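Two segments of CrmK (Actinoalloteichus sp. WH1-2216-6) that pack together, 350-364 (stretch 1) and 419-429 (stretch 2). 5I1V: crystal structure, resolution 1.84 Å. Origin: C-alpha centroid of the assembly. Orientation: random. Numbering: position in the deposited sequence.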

ATOM      1  N   PRO A 350     -29.161  20.170  -2.072  1.00 35.01           N
ATOM      2  CA  PRO A 350     -28.393  20.043  -3.287  1.00 35.27           C
ATOM      3  C   PRO A 350     -27.698  21.319  -3.643  1.00 33.48           C
ATOM      4  O   PRO A 350     -28.129  22.404  -3.223  1.00 33.36           O
ATOM      5  CB  PRO A 350     -29.458  19.744  -4.355  1.00 38.51           C
ATOM      6  CG  PRO A 350     -30.694  20.415  -3.845  1.00 38.12           C
ATOM      7  CD  PRO A 350     -30.604  20.387  -2.336  1.00 38.62           C
ATOM      8  N   HIS A 351     -26.647  21.190  -4.434  1.00 32.77           N
ATOM      9  CA  HIS A 351     -26.121  22.324  -5.171  1.00 31.53           C
ATOM     10  C   HIS A 351     -27.135  22.776  -6.199  1.00 34.38           C
ATOM     11  O   HIS A 351     -27.817  21.954  -6.804  1.00 33.67           O
ATOM     12  CB  HIS A 351     -24.837  21.987  -5.879  1.00 32.20           C
ATOM     13  CG  HIS A 351     -23.653  21.970  -4.977  1.00 31.47           C
ATOM     14  ND1 HIS A 351     -22.537  21.212  -5.238  1.00 33.66           N
ATOM     15  CD2 HIS A 351     -23.415  22.612  -3.811  1.00 32.11           C
ATOM     16  CE1 HIS A 351     -21.647  21.408  -4.283  1.00 33.18           C
ATOM     17  NE2 HIS A 351     -22.151  22.251  -3.403  1.00 30.22           N
ATOM     18  N   THR A 352     -27.224  24.087  -6.368  1.00 36.70           N
ATOM     19  CA  THR A 352     -28.122  24.685  -7.361  1.00 38.24           C
ATOM     20  C   THR A 352     -27.550  24.479  -8.743  1.00 40.80           C
ATOM     21  O   THR A 352     -26.390  24.117  -8.911  1.00 33.82           O
ATOM     22  CB  THR A 352     -28.223  26.199  -7.188  1.00 39.57           C
ATOM     23  OG1 THR A 352     -26.948  26.797  -7.490  1.00 40.08           O
ATOM     24  CG2 THR A 352     -28.697  26.574  -5.767  1.00 38.96           C
ATOM     25  N   ARG A 353     -28.354  24.783  -9.757  1.00 44.10           N
ATOM     26  CA  ARG A 353     -27.887  24.727 -11.126  1.00 43.44           C
ATOM     27  C   ARG A 353     -26.745  25.728 -11.415  1.00 38.95           C
ATOM     28  O   ARG A 353     -25.826  25.386 -12.153  1.00 41.31           O
ATOM     29  CB  ARG A 353     -29.083  24.876 -12.110  1.00 49.36           C
ATOM     30  CG  ARG A 353     -28.762  25.566 -13.441  1.00 60.18           C
ATOM     31  CD  ARG A 353     -29.705  25.222 -14.608  1.00 66.92           C
ATOM     32  NE  ARG A 353     -30.118  23.814 -14.553  1.00 76.34           N
ATOM     33  CZ  ARG A 353     -31.253  23.360 -14.017  1.00 78.91           C
ATOM     34  NH1 ARG A 353     -32.157  24.194 -13.499  1.00 83.54           N
ATOM     35  NH2 ARG A 353     -31.487  22.055 -14.005  1.00 79.11           N
ATOM     36  N   GLU A 354     -26.794  26.935 -10.859  1.00 38.75           N
ATOM     37  CA  GLU A 354     -25.714  27.923 -11.059  1.00 43.27           C
ATOM     38  C   GLU A 354     -24.403  27.452 -10.390  1.00 36.82           C
ATOM     39  O   GLU A 354     -23.338  27.568 -10.974  1.00 36.29           O
ATOM     40  CB  GLU A 354     -26.090  29.319 -10.523  1.00 48.17           C
ATOM     41  CG  GLU A 354     -27.295  29.986 -11.191  1.00 55.59           C
ATOM     42  CD  GLU A 354     -28.652  29.601 -10.577  1.00 62.15           C
ATOM     43  OE1 GLU A 354     -28.721  28.627  -9.782  1.00 66.76           O
ATOM     44  OE2 GLU A 354     -29.667  30.277 -10.890  1.00 63.60           O
ATOM     45  N   GLN A 355     -24.494  26.916  -9.168  1.00 35.10           N
ATOM     46  CA  GLN A 355     -23.332  26.273  -8.534  1.00 32.18           C
ATOM     47  C   GLN A 355     -22.701  25.227  -9.425  1.00 32.14           C
ATOM     48  O   GLN A 355     -21.471  25.192  -9.573  1.00 32.33           O
ATOM     49  CB  GLN A 355     -23.721  25.657  -7.197  1.00 31.46           C
ATOM     50  CG  GLN A 355     -23.896  26.693  -6.117  1.00 30.27           C
ATOM     51  CD  GLN A 355     -24.276  26.075  -4.796  1.00 32.32           C
ATOM     52  OE1 GLN A 355     -25.332  25.477  -4.681  1.00 29.19           O
ATOM     53  NE2 GLN A 355     -23.415  26.222  -3.790  1.00 28.89           N
ATOM     54  N   LEU A 356     -23.530  24.390 -10.053  1.00 30.92           N
ATOM     55  CA  LEU A 356     -23.007  23.375 -10.943  1.00 30.92           C
ATOM     56  C   LEU A 356     -22.409  23.933 -12.242  1.00 32.03           C
ATOM     57  O   LEU A 356     -21.396  23.414 -12.700  1.00 29.48           O
ATOM     58  CB  LEU A 356     -24.038  22.281 -11.214  1.00 31.45           C
ATOM     59  CG  LEU A 356     -24.512  21.594  -9.937  1.00 31.36           C
ATOM     60  CD1 LEU A 356     -25.574  20.539 -10.248  1.00 32.23           C
ATOM     61  CD2 LEU A 356     -23.322  21.002  -9.182  1.00 32.32           C
ATOM     62  N   ALA A 357     -22.989  24.973 -12.836  1.00 32.42           N
ATOM     63  CA  ALA A 357     -22.333  25.591 -14.018  1.00 35.21           C
ATOM     64  C   ALA A 357     -21.032  26.340 -13.657  1.00 35.61           C
ATOM     65  O   ALA A 357     -20.079  26.355 -14.428  1.00 35.43           O
ATOM     66  CB  ALA A 357     -23.282  26.499 -14.784  1.00 37.13           C
ATOM     67  N   ALA A 358     -20.999  26.948 -12.481  1.00 35.19           N
ATOM     68  CA  ALA A 358     -19.754  27.488 -11.941  1.00 37.09           C
ATOM     69  C   ALA A 358     -18.667  26.404 -11.833  1.00 34.90           C
ATOM     70  O   ALA A 358     -17.524  26.648 -12.138  1.00 34.48           O
ATOM     71  CB  ALA A 358     -19.995  28.136 -10.590  1.00 35.99           C
ATOM     72  N   ALA A 359     -19.045  25.205 -11.412  1.00 36.38           N
ATOM     73  CA  ALA A 359     -18.090  24.103 -11.276  1.00 34.09           C
ATOM     74  C   ALA A 359     -17.678  23.678 -12.640  1.00 34.32           C
ATOM     75  O   ALA A 359     -16.494  23.539 -12.903  1.00 31.18           O
ATOM     76  CB  ALA A 359     -18.710  22.927 -10.565  1.00 34.17           C
ATOM     77  N   TYR A 360     -18.652  23.503 -13.536  1.00 34.38           N
ATOM     78  CA  TYR A 360     -18.312  23.134 -14.931  1.00 34.46           C
ATOM     79  C   TYR A 360     -17.264  24.066 -15.527  1.00 33.32           C
ATOM     80  O   TYR A 360     -16.305  23.621 -16.167  1.00 32.36           O
ATOM     81  CB  TYR A 360     -19.541  23.060 -15.812  1.00 35.25           C
ATOM     82  CG  TYR A 360     -19.254  22.433 -17.159  1.00 36.89           C
ATOM     83  CD1 TYR A 360     -19.128  21.057 -17.300  1.00 35.56           C
ATOM     84  CD2 TYR A 360     -19.095  23.226 -18.298  1.00 36.87           C
ATOM     85  CE1 TYR A 360     -18.874  20.480 -18.550  1.00 39.37           C
ATOM     86  CE2 TYR A 360     -18.816  22.668 -19.540  1.00 38.24           C
ATOM     87  CZ  TYR A 360     -18.719  21.308 -19.671  1.00 39.09           C
ATOM     88  OH  TYR A 360     -18.441  20.784 -20.933  1.00 43.06           O
ATOM     89  N   ARG A 361     -17.420  25.352 -15.271  1.00 34.98           N
ATOM     90  CA  ARG A 361     -16.535  26.359 -15.850  1.00 39.22           C
ATOM     91  C   ARG A 361     -15.071  26.155 -15.468  1.00 36.35           C
ATOM     92  O   ARG A 361     -14.182  26.236 -16.312  1.00 32.82           O
ATOM     93  CB  ARG A 361     -16.975  27.758 -15.405  1.00 46.02           C
ATOM     94  CG  ARG A 361     -16.318  28.892 -16.180  1.00 54.60           C
ATOM     95  CD  ARG A 361     -15.049  29.420 -15.519  1.00 63.51           C
ATOM     96  NE  ARG A 361     -15.337  30.594 -14.691  1.00 71.45           N
ATOM     97  CZ  ARG A 361     -14.520  31.630 -14.522  1.00 77.13           C
ATOM     98  NH1 ARG A 361     -13.327  31.677 -15.120  1.00 79.31           N
ATOM     99  NH2 ARG A 361     -14.910  32.640 -13.754  1.00 80.48           N
ATOM    100  N   HIS A 362     -14.826  25.903 -14.181  1.00 33.75           N
ATOM    101  CA  HIS A 362     -13.479  25.601 -13.695  1.00 31.91           C
ATOM    102  C   HIS A 362     -13.028  24.185 -14.063  1.00 31.45           C
ATOM    103  O   HIS A 362     -11.855  23.957 -14.354  1.00 33.03           O
ATOM    104  CB  HIS A 362     -13.431  25.817 -12.182  1.00 31.60           C
ATOM    105  CG  HIS A 362     -13.634  27.237 -11.778  1.00 31.55           C
ATOM    106  ND1 HIS A 362     -12.635  28.188 -11.876  1.00 34.84           N
ATOM    107  CD2 HIS A 362     -14.730  27.891 -11.328  1.00 32.42           C
ATOM    108  CE1 HIS A 362     -13.106  29.361 -11.482  1.00 34.34           C
ATOM    109  NE2 HIS A 362     -14.373  29.208 -11.143  1.00 33.55           N
ATOM    110  N   LEU A 363     -13.942  23.214 -14.049  1.00 32.15           N
ATOM    111  CA  LEU A 363     -13.598  21.834 -14.477  1.00 31.63           C
ATOM    112  C   LEU A 363     -13.337  21.654 -15.980  1.00 33.22           C
ATOM    113  O   LEU A 363     -12.591  20.751 -16.349  1.00 31.33           O
ATOM    114  CB  LEU A 363     -14.677  20.842 -14.037  1.00 32.40           C
ATOM    115  CG  LEU A 363     -14.861  20.695 -12.516  1.00 30.02           C
ATOM    116  CD1 LEU A 363     -16.180  19.982 -12.239  1.00 29.53           C
ATOM    117  CD2 LEU A 363     -13.687  19.940 -11.896  1.00 30.37           C
ATOM    118  N   SER A 364     -13.939  22.474 -16.856  1.00 35.63           N
ATOM    119  CA  SER A 364     -13.536  22.407 -18.285  1.00 39.61           C
ATOM    120  C   SER A 364     -12.492  23.441 -18.743  1.00 41.57           C
ATOM    121  O   SER A 364     -11.982  23.332 -19.860  1.00 45.19           O
ATOM    122  CB  SER A 364     -14.748  22.513 -19.214  1.00 40.89           C
ATOM    123  OG  SER A 364     -15.452  23.679 -18.938  1.00 38.18           O
ATOM    124  N   ARG A 419      -4.186  28.415  -7.071  1.00 31.66           N
ATOM    125  CA  ARG A 419      -5.181  29.344  -7.605  1.00 32.29           C
ATOM    126  C   ARG A 419      -6.404  28.594  -8.136  1.00 29.08           C
ATOM    127  O   ARG A 419      -7.506  29.002  -7.838  1.00 27.53           O
ATOM    128  CB  ARG A 419      -4.586  30.339  -8.621  1.00 35.52           C
ATOM    129  CG  ARG A 419      -5.602  31.354  -9.126  1.00 43.46           C
ATOM    130  CD  ARG A 419      -4.998  32.493  -9.984  1.00 45.98           C
ATOM    131  NE  ARG A 419      -4.136  31.992 -11.059  1.00 53.86           N
ATOM    132  CZ  ARG A 419      -2.796  31.966 -11.037  1.00 60.32           C
ATOM    133  NH1 ARG A 419      -2.095  32.425  -9.993  1.00 62.68           N
ATOM    134  NH2 ARG A 419      -2.140  31.470 -12.083  1.00 62.00           N
ATOM    135  N   TRP A 420      -6.231  27.474  -8.831  1.00 29.68           N
ATOM    136  CA  TRP A 420      -7.378  26.747  -9.416  1.00 29.87           C
ATOM    137  C   TRP A 420      -8.382  26.234  -8.353  1.00 31.16           C
ATOM    138  O   TRP A 420      -9.596  26.452  -8.466  1.00 29.48           O
ATOM    139  CB  TRP A 420      -6.907  25.575 -10.280  1.00 31.39           C
ATOM    140  CG  TRP A 420      -8.062  24.847 -10.921  1.00 32.35           C
ATOM    141  CD1 TRP A 420      -8.675  25.171 -12.106  1.00 37.72           C
ATOM    142  CD2 TRP A 420      -8.794  23.733 -10.384  1.00 34.10           C
ATOM    143  NE1 TRP A 420      -9.742  24.304 -12.342  1.00 35.60           N
ATOM    144  CE2 TRP A 420      -9.821  23.416 -11.302  1.00 33.62           C
ATOM    145  CE3 TRP A 420      -8.663  22.950  -9.221  1.00 33.20           C
ATOM    146  CZ2 TRP A 420     -10.711  22.373 -11.086  1.00 31.73           C
ATOM    147  CZ3 TRP A 420      -9.571  21.923  -9.000  1.00 31.51           C
ATOM    148  CH2 TRP A 420     -10.569  21.636  -9.937  1.00 33.81           C
ATOM    149  N   ILE A 421      -7.858  25.602  -7.292  1.00 28.85           N
ATOM    150  CA  ILE A 421      -8.721  25.038  -6.262  1.00 27.91           C
ATOM    151  C   ILE A 421      -9.365  26.139  -5.420  1.00 27.64           C
ATOM    152  O   ILE A 421     -10.508  26.012  -5.011  1.00 26.83           O
ATOM    153  CB  ILE A 421      -7.979  23.989  -5.390  1.00 26.46           C
ATOM    154  CG1 ILE A 421      -8.991  23.224  -4.549  1.00 26.37           C
ATOM    155  CG2 ILE A 421      -6.859  24.602  -4.523  1.00 26.87           C
ATOM    156  CD1 ILE A 421      -8.408  21.972  -3.879  1.00 24.80           C
ATOM    157  N   ARG A 422      -8.658  27.247  -5.186  1.00 26.71           N
ATOM    158  CA  ARG A 422      -9.235  28.334  -4.431  1.00 27.58           C
ATOM    159  C   ARG A 422     -10.397  29.000  -5.144  1.00 29.57           C
ATOM    160  O   ARG A 422     -11.411  29.341  -4.527  1.00 28.25           O
ATOM    161  CB  ARG A 422      -8.185  29.352  -4.088  1.00 30.17           C
ATOM    162  CG  ARG A 422      -7.328  28.906  -2.915  1.00 30.90           C
ATOM    163  CD  ARG A 422      -6.055  29.709  -2.858  1.00 32.95           C
ATOM    164  NE  ARG A 422      -5.306  29.351  -1.682  1.00 34.80           N
ATOM    165  CZ  ARG A 422      -4.049  29.699  -1.481  1.00 37.96           C
ATOM    166  NH1 ARG A 422      -3.395  30.433  -2.382  1.00 35.76           N
ATOM    167  NH2 ARG A 422      -3.461  29.321  -0.364  1.00 37.65           N
ATOM    168  N   GLU A 423     -10.228  29.170  -6.448  1.00 32.14           N
ATOM    169  CA  GLU A 423     -11.238  29.855  -7.264  1.00 33.35           C
ATOM    170  C   GLU A 423     -12.474  28.989  -7.496  1.00 30.53           C
ATOM    171  O   GLU A 423     -13.598  29.484  -7.355  1.00 30.66           O
ATOM    172  CB  GLU A 423     -10.605  30.335  -8.573  1.00 34.33           C
ATOM    173  CG  GLU A 423      -9.693  31.529  -8.305  1.00 37.95           C
ATOM    174  CD  GLU A 423      -9.152  32.234  -9.549  1.00 43.73           C
ATOM    175  OE1 GLU A 423      -9.244  31.668 -10.672  1.00 45.37           O
ATOM    176  OE2 GLU A 423      -8.570  33.344  -9.380  1.00 44.96           O
ATOM    177  N   ILE A 424     -12.286  27.697  -7.787  1.00 29.55           N
ATOM    178  CA  ILE A 424     -13.457  26.829  -7.951  1.00 27.88           C
ATOM    179  C   ILE A 424     -14.287  26.781  -6.680  1.00 28.81           C
ATOM    180  O   ILE A 424     -15.516  26.837  -6.745  1.00 30.03           O
ATOM    181  CB  ILE A 424     -13.149  25.418  -8.455  1.00 30.12           C
ATOM    182  CG1 ILE A 424     -14.460  24.653  -8.704  1.00 30.32           C
ATOM    183  CG2 ILE A 424     -12.246  24.619  -7.495  1.00 28.53           C
ATOM    184  CD1 ILE A 424     -14.262  23.329  -9.437  1.00 30.09           C
ATOM    185  N   TYR A 425     -13.624  26.665  -5.514  1.00 27.53           N
ATOM    186  CA  TYR A 425     -14.328  26.539  -4.249  1.00 27.71           C
ATOM    187  C   TYR A 425     -14.981  27.862  -3.901  1.00 29.61           C
ATOM    188  O   TYR A 425     -16.102  27.881  -3.401  1.00 30.10           O
ATOM    189  CB  TYR A 425     -13.325  26.140  -3.175  1.00 27.42           C
ATOM    190  CG  TYR A 425     -13.818  25.824  -1.804  1.00 26.00           C
ATOM    191  CD1 TYR A 425     -14.125  24.504  -1.445  1.00 23.89           C
ATOM    192  CD2 TYR A 425     -13.848  26.798  -0.817  1.00 24.84           C
ATOM    193  CE1 TYR A 425     -14.508  24.195  -0.134  1.00 22.43           C
ATOM    194  CE2 TYR A 425     -14.228  26.491   0.475  1.00 24.19           C
ATOM    195  CZ  TYR A 425     -14.550  25.183   0.801  1.00 22.46           C
ATOM    196  OH  TYR A 425     -14.874  24.931   2.101  1.00 23.94           O
ATOM    197  N   ARG A 426     -14.295  28.966  -4.164  1.00 32.00           N
ATOM    198  CA  ARG A 426     -14.878  30.266  -3.859  1.00 35.63           C
ATOM    199  C   ARG A 426     -16.106  30.510  -4.726  1.00 34.87           C
ATOM    200  O   ARG A 426     -17.122  30.945  -4.232  1.00 35.49           O
ATOM    201  CB  ARG A 426     -13.909  31.425  -4.056  1.00 39.92           C
ATOM    202  CG  ARG A 426     -14.608  32.771  -3.830  1.00 43.50           C
ATOM    203  CD  ARG A 426     -13.869  33.928  -4.463  1.00 47.41           C
ATOM    204  NE  ARG A 426     -13.569  33.705  -5.872  1.00 49.30           N
ATOM    205  CZ  ARG A 426     -12.553  34.281  -6.520  1.00 56.86           C
ATOM    206  NH1 ARG A 426     -11.730  35.138  -5.892  1.00 54.40           N
ATOM    207  NH2 ARG A 426     -12.349  33.997  -7.807  1.00 57.13           N
ATOM    208  N   ASP A 427     -16.003  30.209  -6.006  1.00 36.83           N
ATOM    209  CA  ASP A 427     -17.116  30.462  -6.926  1.00 37.85           C
ATOM    210  C   ASP A 427     -18.311  29.589  -6.607  1.00 38.51           C
ATOM    211  O   ASP A 427     -19.440  30.088  -6.534  1.00 36.51           O
ATOM    212  CB  ASP A 427     -16.659  30.260  -8.359  1.00 41.32           C
ATOM    213  CG  ASP A 427     -15.739  31.383  -8.846  1.00 43.29           C
ATOM    214  OD1 ASP A 427     -15.515  32.382  -8.109  1.00 45.25           O
ATOM    215  OD2 ASP A 427     -15.248  31.263  -9.992  1.00 45.54           O
ATOM    216  N   ILE A 428     -18.060  28.297  -6.345  1.00 32.50           N
ATOM    217  CA  ILE A 428     -19.142  27.409  -5.944  1.00 32.68           C
ATOM    218  C   ILE A 428     -19.833  27.996  -4.701  1.00 30.80           C
ATOM    219  O   ILE A 428     -21.065  27.931  -4.610  1.00 32.35           O
ATOM    220  CB  ILE A 428     -18.681  25.940  -5.793  1.00 30.86           C
ATOM    221  CG1 ILE A 428     -18.511  25.326  -7.166  1.00 32.73           C
ATOM    222  CG2 ILE A 428     -19.689  25.108  -5.005  1.00 33.50           C
ATOM    223  CD1 ILE A 428     -17.802  23.994  -7.165  1.00 32.91           C
ATOM    224  N   HIS A 429     -19.088  28.627  -3.788  1.00 30.31           N
ATOM    225  CA  HIS A 429     -19.702  29.164  -2.570  1.00 33.09           C
ATOM    226  C   HIS A 429     -19.896  30.691  -2.553  1.00 32.96           C
ATOM    227  O   HIS A 429     -19.936  31.273  -1.478  1.00 34.12           O
ATOM    228  CB  HIS A 429     -18.898  28.740  -1.314  1.00 32.72           C
ATOM    229  CG  HIS A 429     -18.802  27.260  -1.151  1.00 31.10           C
ATOM    230  ND1 HIS A 429     -17.751  26.527  -1.646  1.00 30.44           N
ATOM    231  CD2 HIS A 429     -19.665  26.364  -0.612  1.00 33.15           C
ATOM    232  CE1 HIS A 429     -17.944  25.249  -1.377  1.00 32.86           C
ATOM    233  NE2 HIS A 429     -19.117  25.120  -0.782  1.00 30.02           N
TER
HETATM  234  O   HOH W   1     -20.851  23.035  -0.936  1.00 34.67           O
HETATM  235  O   HOH W   2     -10.168  27.753 -10.974  1.00 50.93           O

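Two nearly antiparallel helices of CrmK pack through a mixed seam, in which apolar contacts flank a buried histidine and three hydrogen bonds, each with a side-chain donor, join the helices, a compact illustration of how polar side chains can hold helices together.

The helix spanning 353–364 runs at 166° to the helix spanning 419–428, with the axes approaching to 9.0 Å and 566 Å² of surface buried in total. Because the directions oppose, the start of the first helix lies beside the end of the second: the CA atoms of Gln355 and Ile428 are 5.1 Å apart, and those of His362 and Ile424 5.9 Å.

His362 is the centrepiece. Its side chain enters as a knob among Trp420, Glu423, Ile424 and Asp427, and different parts of the imidazole meet different chemistry. At the ring edge, His362 NE2 donates to Asp427 OD2 over a short 2.5 Å. Over one face lies Ile424, whose CA sits 3.9 Å from the ring centroid and only 17° off the normal, a CH-pi contact. The remaining ring nitrogen is served by water 2, 2.7 Å from His362 ND1; the same water donates to Trp420 O at 2.9 Å, bridging the helices. Asp427 is also braced within its own helix by a salt bridge from Arg426 NE to Asp427 OD1 (3.2 Å). Arg361 NH2, 4.0 Å from Asp427 OD2, adds opposite charge nearby, but no N-H points at the oxygen.

The other two direct bonds end on backbone carbonyls. Trp420 NE1 donates to His362 O (2.9 Å, 162°), and Gln355 NE2 to Ile428 O (3.0 Å, 166°). The Gln355 amide is also bonded to the N-terminal turn of its own helix: Thr352 N donates to Gln355 OE1 at 2.9 Å, while Gln355 N donates to the capping Thr352 OG1 at 3.0 Å. One amide side chain thus ties its own helix start to the end of its neighbour.

Apolar side chains pack alongside these polar points. Ala359 CB lies 3.7 Å from Ile428 CD1, Leu363 CG 4.1 Å from Ile424 CD1, and Leu363 CD2 3.9 Å from Trp420 CZ2 at the indole edge. Beyond the helix start, Ile428 CG2 covers one face of the His351 ring, 4.1 Å from His351 NE2. That nitrogen also bonds water 1 (2.9 Å), which reaches His429 NE2 at 2.7 Å and completes a second water bridge.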